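Local coordinates for antifreeze protein (Marinomonas primoryensis, PDB 5JUH) that belongs to a giant adhesin that binds its Antarctic bacterium to diatoms and ice, this calcium-loaded C-terminal RTX domain being probably used in type I secretion, at residues A[76-82]-A[96-100]; A[108-114]-A[166-172]. One frame throughout, in Å; residues are numbered along the deposited sequence. Where two conformers were deposited one is given.

In the fold
Both contacts pair parallel strands, but on different sheets of the calcium-bound domain. Contact 1, at the surface, joins outermost strand 76-78 to strand 96-98; contact 2, partly buried, joins strand 110-111 to strand 163-168. Strands 96-98 and 110-111 are successive in the chain, and the two contacts, with centres about 12 Å apart, meet in the interior, where F97 packs on I111, D113 and F114. One calcium ion (chain E) serves both, taking D82 from contact 1 and D109 from contact 2. Contact 1 ends in a loop rich in metal ligands, whereas contact 2 ends in a tight turn held by backbone and serine hydrogen bonds.

Contact 1 of 2, residues A[76-82]-A[96-100]; sequences VLFGGDD and IFILN. With CA (calcium ion), chain D; CA (calcium ion), chain E.
V76 and L77 run parallel to I96, F97 and I98 on one side of an RTX beta-roll, their short strands inclined by only 23°. Two nearly straight backbone bonds tie them: L77 N gives its hydrogen to I96 O (2.8 Å), and L77 O receives that of I98 N. I98 lies on the same face as V76 and F78, touching both. Its CB sits beside L77 O and the F78 ring; CG2 reaches F78 CD1 at 3.6 Å. CG1 turns the other way, anti to the carbonyl carbon (chi1 -56°), and carries CD1 out to V76 CG1, also at 3.6 Å. I98 O lies in the plane of the F78 ring, at its edge, while G80 N sits over the middle of one ring face. F97 and L77 share the opposite face, F97 buried against L121 and F114; in one of its two conformers L77 puts CD2 obliquely 3.7 Å from F97 CE1. Beyond the strands the loop becomes a calcium site: D82 OD2 bridges both ions, D82 OD1 binds the chain E ion alone, and G79 O binds the chain D ion at 2.3 Å. D86 also binds both, L84 and D109 join at the chain E ion, and waters complete each site. N100 folds in beside this loop, its CB 3.2 Å from D81 OD1, and water 3 donates to both N100 OD1 (2.8 Å) and D82 O.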
loop_
_atom_site.group_PDB
_atom_site.type_symbol
_atom_site.label_atom_id
_atom_site.label_comp_id
_atom_site.label_asym_id
_atom_site.label_seq_id
_atom_site.Cartn_x
_atom_site.Cartn_y
_atom_site.Cartn_z
ATOM N N VAL A 76 0.140 -1.297 -13.293
ATOM C CA VAL A 76 -0.104 -0.197 -12.352
ATOM C C VAL A 76 -1.638 -0.069 -12.428
ATOM O O VAL A 76 -2.238 0.212 -13.445
ATOM C CB VAL A 76 0.589 1.118 -12.801
ATOM C CG1 VAL A 76 0.240 2.216 -11.869
ATOM C CG2 VAL A 76 2.103 0.918 -12.945
ATOM N N LEU A 77 -2.299 -0.252 -11.284
ATOM C CA LEU A 77 -3.750 -0.339 -11.173
ATOM C C LEU A 77 -4.231 0.843 -10.299
ATOM O O LEU A 77 -3.663 1.164 -9.253
ATOM C CB LEU A 77 -4.135 -1.628 -10.559
ATOM C CG LEU A 77 -4.469 -2.788 -11.506
ATOM C CD1 LEU A 77 -4.018 -2.809 -12.912
ATOM C CD2 LEU A 77 -4.219 -4.123 -10.817
ATOM N N PHE A 78 -5.317 1.479 -10.736
ATOM C CA PHE A 78 -5.832 2.649 -10.039
ATOM C C PHE A 78 -7.314 2.782 -10.311
ATOM O O PHE A 78 -7.732 2.808 -11.453
ATOM C CB PHE A 78 -5.101 3.916 -10.565
ATOM C CG PHE A 78 -5.560 5.191 -9.955
ATOM C CD1 PHE A 78 -5.696 5.353 -8.576
ATOM C CD2 PHE A 78 -5.773 6.308 -10.773
ATOM C CE1 PHE A 78 -6.023 6.611 -8.029
ATOM C CE2 PHE A 78 -6.092 7.557 -10.222
ATOM C CZ PHE A 78 -6.229 7.702 -8.869
ATOM N N GLY A 79 -8.075 2.924 -9.242
ATOM C CA GLY A 79 -9.582 3.012 -9.417
ATOM C C GLY A 79 -10.078 4.458 -9.636
ATOM O O GLY A 79 -11.252 4.664 -9.762
ATOM N N GLY A 80 -9.168 5.424 -9.542
ATOM C CA GLY A 80 -9.539 6.847 -9.523
ATOM C C GLY A 80 -9.510 7.564 -8.239
ATOM O O GLY A 80 -9.641 6.959 -7.198
ATOM N N ASP A 81 -9.390 8.901 -8.304
ATOM C CA ASP A 81 -9.579 9.697 -7.085
ATOM C C ASP A 81 -11.124 9.946 -7.065
ATOM O O ASP A 81 -11.605 11.005 -7.472
ATOM C CB ASP A 81 -8.822 10.983 -7.080
ATOM C CG ASP A 81 -7.368 10.841 -6.933
ATOM O OD1 ASP A 81 -6.865 9.899 -6.278
ATOM O OD2 ASP A 81 -6.604 11.711 -7.557
ATOM N N ASP A 82 -11.911 8.966 -6.558
ATOM C CA ASP A 82 -13.380 8.800 -6.802
ATOM C C ASP A 82 -14.072 8.729 -5.430
ATOM O O ASP A 82 -13.443 8.990 -4.435
ATOM C CB ASP A 82 -13.712 7.602 -7.715
ATOM C CG ASP A 82 -13.308 6.208 -7.075
ATOM O OD1 ASP A 82 -12.876 6.292 -5.913
ATOM O OD2 ASP A 82 -13.528 5.201 -7.808
ATOM N N ILE A 96 1.634 -2.449 -8.940
ATOM C CA ILE A 96 1.496 -1.294 -8.039
ATOM C C ILE A 96 -0.012 -0.958 -7.992
ATOM O O ILE A 96 -0.652 -0.766 -9.019
ATOM C CB ILE A 96 2.256 -0.064 -8.572
ATOM C CG1 ILE A 96 3.741 -0.359 -8.587
ATOM C CG2 ILE A 96 1.892 1.182 -7.781
ATOM C CD1 ILE A 96 4.560 0.619 -9.381
ATOM N N PHE A 97 -0.532 -0.897 -6.794
ATOM C CA PHE A 97 -1.878 -0.432 -6.581
ATOM C C PHE A 97 -1.831 0.971 -6.059
ATOM O O PHE A 97 -1.277 1.240 -4.999
ATOM C CB PHE A 97 -2.651 -1.344 -5.553
ATOM C CG PHE A 97 -2.684 -2.796 -5.991
ATOM C CD1 PHE A 97 -3.721 -3.284 -6.740
ATOM C CD2 PHE A 97 -1.704 -3.724 -5.600
ATOM C CE1 PHE A 97 -3.784 -4.600 -7.150
ATOM C CE2 PHE A 97 -1.744 -5.035 -6.015
ATOM C CZ PHE A 97 -2.793 -5.477 -6.734
ATOM N N ILE A 98 -2.343 1.903 -6.872
ATOM C CA ILE A 98 -2.425 3.301 -6.421
ATOM C C ILE A 98 -3.682 3.574 -5.684
ATOM O O ILE A 98 -4.739 3.234 -6.191
ATOM C CB ILE A 98 -2.313 4.268 -7.665
ATOM C CG1 ILE A 98 -1.028 4.014 -8.467
ATOM C CG2 ILE A 98 -2.360 5.708 -7.188
ATOM C CD1 ILE A 98 -0.939 4.835 -9.768
ATOM N N LEU A 99 -3.596 4.095 -4.483
ATOM C CA LEU A 99 -4.770 4.267 -3.653
ATOM C C LEU A 99 -5.006 5.774 -3.406
ATOM O O LEU A 99 -4.123 6.536 -3.157
ATOM C CB LEU A 99 -4.567 3.559 -2.278
ATOM C CG LEU A 99 -4.530 2.028 -2.524
ATOM C CD1 LEU A 99 -4.193 1.428 -1.174
ATOM C CD2 LEU A 99 -5.871 1.482 -2.924
ATOM N N ASN A 100 -6.260 6.103 -3.428
ATOM C CA ASN A 100 -6.802 7.431 -3.139
ATOM C C ASN A 100 -7.185 7.536 -1.702
ATOM O O ASN A 100 -7.757 6.618 -1.088
ATOM C CB ASN A 100 -7.960 7.736 -4.115
ATOM C CG ASN A 100 -9.102 6.778 -3.991
ATOM O OD1 ASN A 100 -10.338 7.224 -3.799
ATOM N ND2 ASN A 100 -8.797 5.502 -4.099
HETATM CA CA CA D . -13.442 3.969 -9.652
HETATM CA CA CA E . -12.457 3.883 -5.793
HETATM O O HOH W 1 -7.363 2.740 -6.571
HETATM O O HOH W 2 -10.287 4.426 -6.522
HETATM O O HOH W 3 -10.910 9.904 -3.490
HETATM O O HOH W 4 -12.035 4.572 -3.472
HETATM O O HOH W 5 -12.970 3.218 -11.846
HETATM O O HOH W 6 -15.773 3.574 -9.717
HETATM O O HOH W 7 -14.114 5.917 -10.729
#

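Contact 2 of 2, residues A[108-114]-A[166-172]; sequences IDTITDF and ANFGSDS. With CA (calcium ion), chain E.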
loop_
_atom_site.group_PDB
_atom_site.type_symbol
_atom_site.label_atom_id
_atom_site.label_comp_id
_atom_site.label_asym_id
_atom_site.label_seq_id
_atom_site.Cartn_x
_atom_site.Cartn_y
_atom_site.Cartn_z
ATOM N N ILE A 108 -13.494 3.094 0.412
ATOM C CA ILE A 108 -12.148 2.655 0.017
ATOM C C ILE A 108 -12.200 1.397 -0.847
ATOM O O ILE A 108 -13.121 0.618 -0.798
ATOM C CB ILE A 108 -11.206 2.383 1.230
ATOM C CG1 ILE A 108 -11.611 1.187 2.025
ATOM C CG2 ILE A 108 -11.095 3.603 2.107
ATOM C CD1 ILE A 108 -10.777 0.898 3.234
ATOM N N ASP A 109 -11.152 1.262 -1.679
ATOM C CA ASP A 109 -11.041 0.124 -2.595
ATOM C C ASP A 109 -10.712 -1.215 -1.899
ATOM O O ASP A 109 -10.162 -1.241 -0.823
ATOM C CB ASP A 109 -10.023 0.407 -3.657
ATOM C CG ASP A 109 -10.433 1.612 -4.528
ATOM O OD1 ASP A 109 -11.696 1.891 -4.778
ATOM O OD2 ASP A 109 -9.416 2.277 -5.001
ATOM N N THR A 110 -11.055 -2.302 -2.611
ATOM C CA THR A 110 -10.630 -3.659 -2.254
ATOM C C THR A 110 -9.499 -4.043 -3.187
ATOM O O THR A 110 -9.594 -3.878 -4.425
ATOM C CB THR A 110 -11.773 -4.591 -2.367
ATOM O OG1 THR A 110 -12.788 -4.255 -1.437
ATOM C CG2 THR A 110 -11.324 -6.041 -2.168
ATOM N N ILE A 111 -8.415 -4.559 -2.604
ATOM C CA ILE A 111 -7.334 -5.186 -3.358
ATOM C C ILE A 111 -7.480 -6.668 -3.091
ATOM O O ILE A 111 -7.271 -7.086 -1.947
ATOM C CB ILE A 111 -5.941 -4.661 -2.973
ATOM C CG1 ILE A 111 -5.852 -3.135 -3.277
ATOM C CG2 ILE A 111 -4.903 -5.472 -3.747
ATOM C CD1 ILE A 111 -4.649 -2.537 -2.646
ATOM N N THR A 112 -7.818 -7.434 -4.094
ATOM C CA THR A 112 -8.180 -8.835 -3.851
ATOM C C THR A 112 -6.968 -9.744 -3.598
ATOM O O THR A 112 -7.172 -10.678 -2.786
ATOM C CB THR A 112 -8.972 -9.465 -4.941
ATOM O OG1 THR A 112 -8.173 -9.610 -6.090
ATOM C CG2 THR A 112 -10.244 -8.676 -5.337
ATOM N N ASP A 113 -5.768 -9.398 -4.108
ATOM C CA ASP A 113 -4.729 -10.386 -4.182
ATOM C C ASP A 113 -3.366 -9.720 -3.927
ATOM O O ASP A 113 -2.377 -10.019 -4.668
ATOM C CB ASP A 113 -4.738 -11.074 -5.561
ATOM C CG ASP A 113 -4.318 -10.074 -6.709
ATOM O OD1 ASP A 113 -4.574 -8.815 -6.594
ATOM O OD2 ASP A 113 -3.779 -10.614 -7.710
ATOM N N PHE A 114 -3.261 -8.881 -2.880
ATOM C CA PHE A 114 -1.982 -8.217 -2.660
ATOM C C PHE A 114 -0.975 -9.289 -2.190
ATOM O O PHE A 114 -1.180 -9.861 -1.128
ATOM C CB PHE A 114 -2.120 -7.146 -1.596
ATOM C CG PHE A 114 -0.856 -6.334 -1.370
ATOM C CD1 PHE A 114 -0.547 -5.375 -2.284
ATOM C CD2 PHE A 114 0.003 -6.551 -0.310
ATOM C CE1 PHE A 114 0.562 -4.635 -2.173
ATOM C CE2 PHE A 114 1.179 -5.772 -0.131
ATOM C CZ PHE A 114 1.427 -4.852 -1.097
ATOM N N ALA A 166 -7.128 0.446 2.299
ATOM C CA ALA A 166 -7.812 -0.458 1.370
ATOM C C ALA A 166 -8.342 -1.608 2.207
ATOM O O ALA A 166 -7.808 -1.850 3.263
ATOM C CB ALA A 166 -6.925 -1.014 0.234
ATOM N N ASN A 167 -9.287 -2.373 1.655
ATOM C CA ASN A 167 -9.631 -3.664 2.251
ATOM C C ASN A 167 -8.900 -4.718 1.471
ATOM O O ASN A 167 -8.981 -4.750 0.255
ATOM C CB ASN A 167 -11.143 -3.859 2.157
ATOM C CG ASN A 167 -11.868 -2.893 3.086
ATOM O OD1 ASN A 167 -12.777 -2.147 2.648
ATOM N ND2 ASN A 167 -11.486 -2.870 4.249
ATOM N N PHE A 168 -8.120 -5.541 2.118
ATOM C CA PHE A 168 -7.355 -6.608 1.513
ATOM C C PHE A 168 -8.148 -7.882 1.455
ATOM O O PHE A 168 -8.680 -8.291 2.463
ATOM C CB PHE A 168 -6.012 -6.758 2.200
ATOM C CG PHE A 168 -5.093 -5.574 2.032
ATOM C CD1 PHE A 168 -4.359 -5.496 0.854
ATOM C CD2 PHE A 168 -5.108 -4.516 2.907
ATOM C CE1 PHE A 168 -3.528 -4.454 0.613
ATOM C CE2 PHE A 168 -4.343 -3.394 2.660
ATOM C CZ PHE A 168 -3.566 -3.379 1.482
ATOM N N GLY A 169 -8.332 -8.463 0.279
ATOM C CA GLY A 169 -9.177 -9.601 0.055
ATOM C C GLY A 169 -8.535 -10.945 0.290
ATOM O O GLY A 169 -7.409 -10.997 0.758
ATOM N N SER A 170 -9.246 -12.010 -0.044
ATOM C CA SER A 170 -8.814 -13.355 0.426
ATOM C C SER A 170 -7.712 -13.959 -0.276
ATOM O O SER A 170 -7.145 -14.936 0.216
ATOM C CB SER A 170 -10.000 -14.357 0.395
ATOM O OG SER A 170 -10.609 -14.174 -0.854
ATOM N N ASP A 171 -7.273 -13.418 -1.398
ATOM C CA ASP A 171 -6.122 -13.941 -2.022
ATOM C C ASP A 171 -4.864 -13.150 -1.639
ATOM O O ASP A 171 -3.805 -13.415 -2.229
ATOM C CB ASP A 171 -6.317 -13.864 -3.543
ATOM C CG ASP A 171 -7.421 -14.758 -4.052
ATOM O OD1 ASP A 171 -7.471 -15.898 -3.571
ATOM O OD2 ASP A 171 -8.142 -14.347 -4.976
ATOM N N SER A 172 -4.930 -12.251 -0.643
ATOM C CA SER A 172 -3.747 -11.493 -0.240
ATOM C C SER A 172 -2.823 -12.345 0.627
ATOM O O SER A 172 -3.241 -13.296 1.311
ATOM C CB SER A 172 -4.221 -10.228 0.506
ATOM O OG SER A 172 -4.974 -9.405 -0.363
HETATM CA CA CA E . -12.457 3.883 -5.793
HETATM O O HOH W 8 -13.575 -2.033 -0.126
HETATM O O HOH W 2 -10.287 4.426 -6.522
HETATM O O HOH W 9 -8.159 -12.363 -6.486
HETATM O O HOH W 4 -12.035 4.572 -3.472
#
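N167, A166 and I111 lose the most surface where 108-114 meets 166-172. The N167 backbone grips both neighbours of T110: its N donates to D109 O (2.9 Å) in the carbonyl plane, and its O accepts from I111 N. The N167 side chain crosses that of I108 at about a right angle, bringing OD1 to 3.6 Å from I108 CG1. The same oxygen takes a hydrogen from water 8, which also donates to I108 O and accepts from T110 OG1, so one water pins both segments. D109 CB points away from 166-172, and OD1 binds the chain E calcium ion together with D82, L84 and D86. A166 CB lies 3.4 Å from D109 O and also touches I111 CD1, while L99 packs on it in the interior. I111 extends its chain with CG1 anti to the carbonyl carbon (chi1 -62°), which places CD1 against A166 CB and 3.9 Å from F168 CE1; I111 and F168 lie side by side. F168 in turn sends its edge toward the face of F114 in an offset edge-to-face pair, centroids 5.6 Å apart and planes at 66°. Past the strands, G169 to S172 forms a type I turn. S172 OG donates to G169 O from above the carbonyl plane and accepts from F114 N at 3.1 Å, and T112 O takes the hydrogen of D171 N. D113 turns its carboxylate to G90 N and L91 N. Strand 163-168 adds a parallel partner to 110-111 and leads over to the antiparallel 157-160, consistent with a C-terminal cap on an RTX beta-roll.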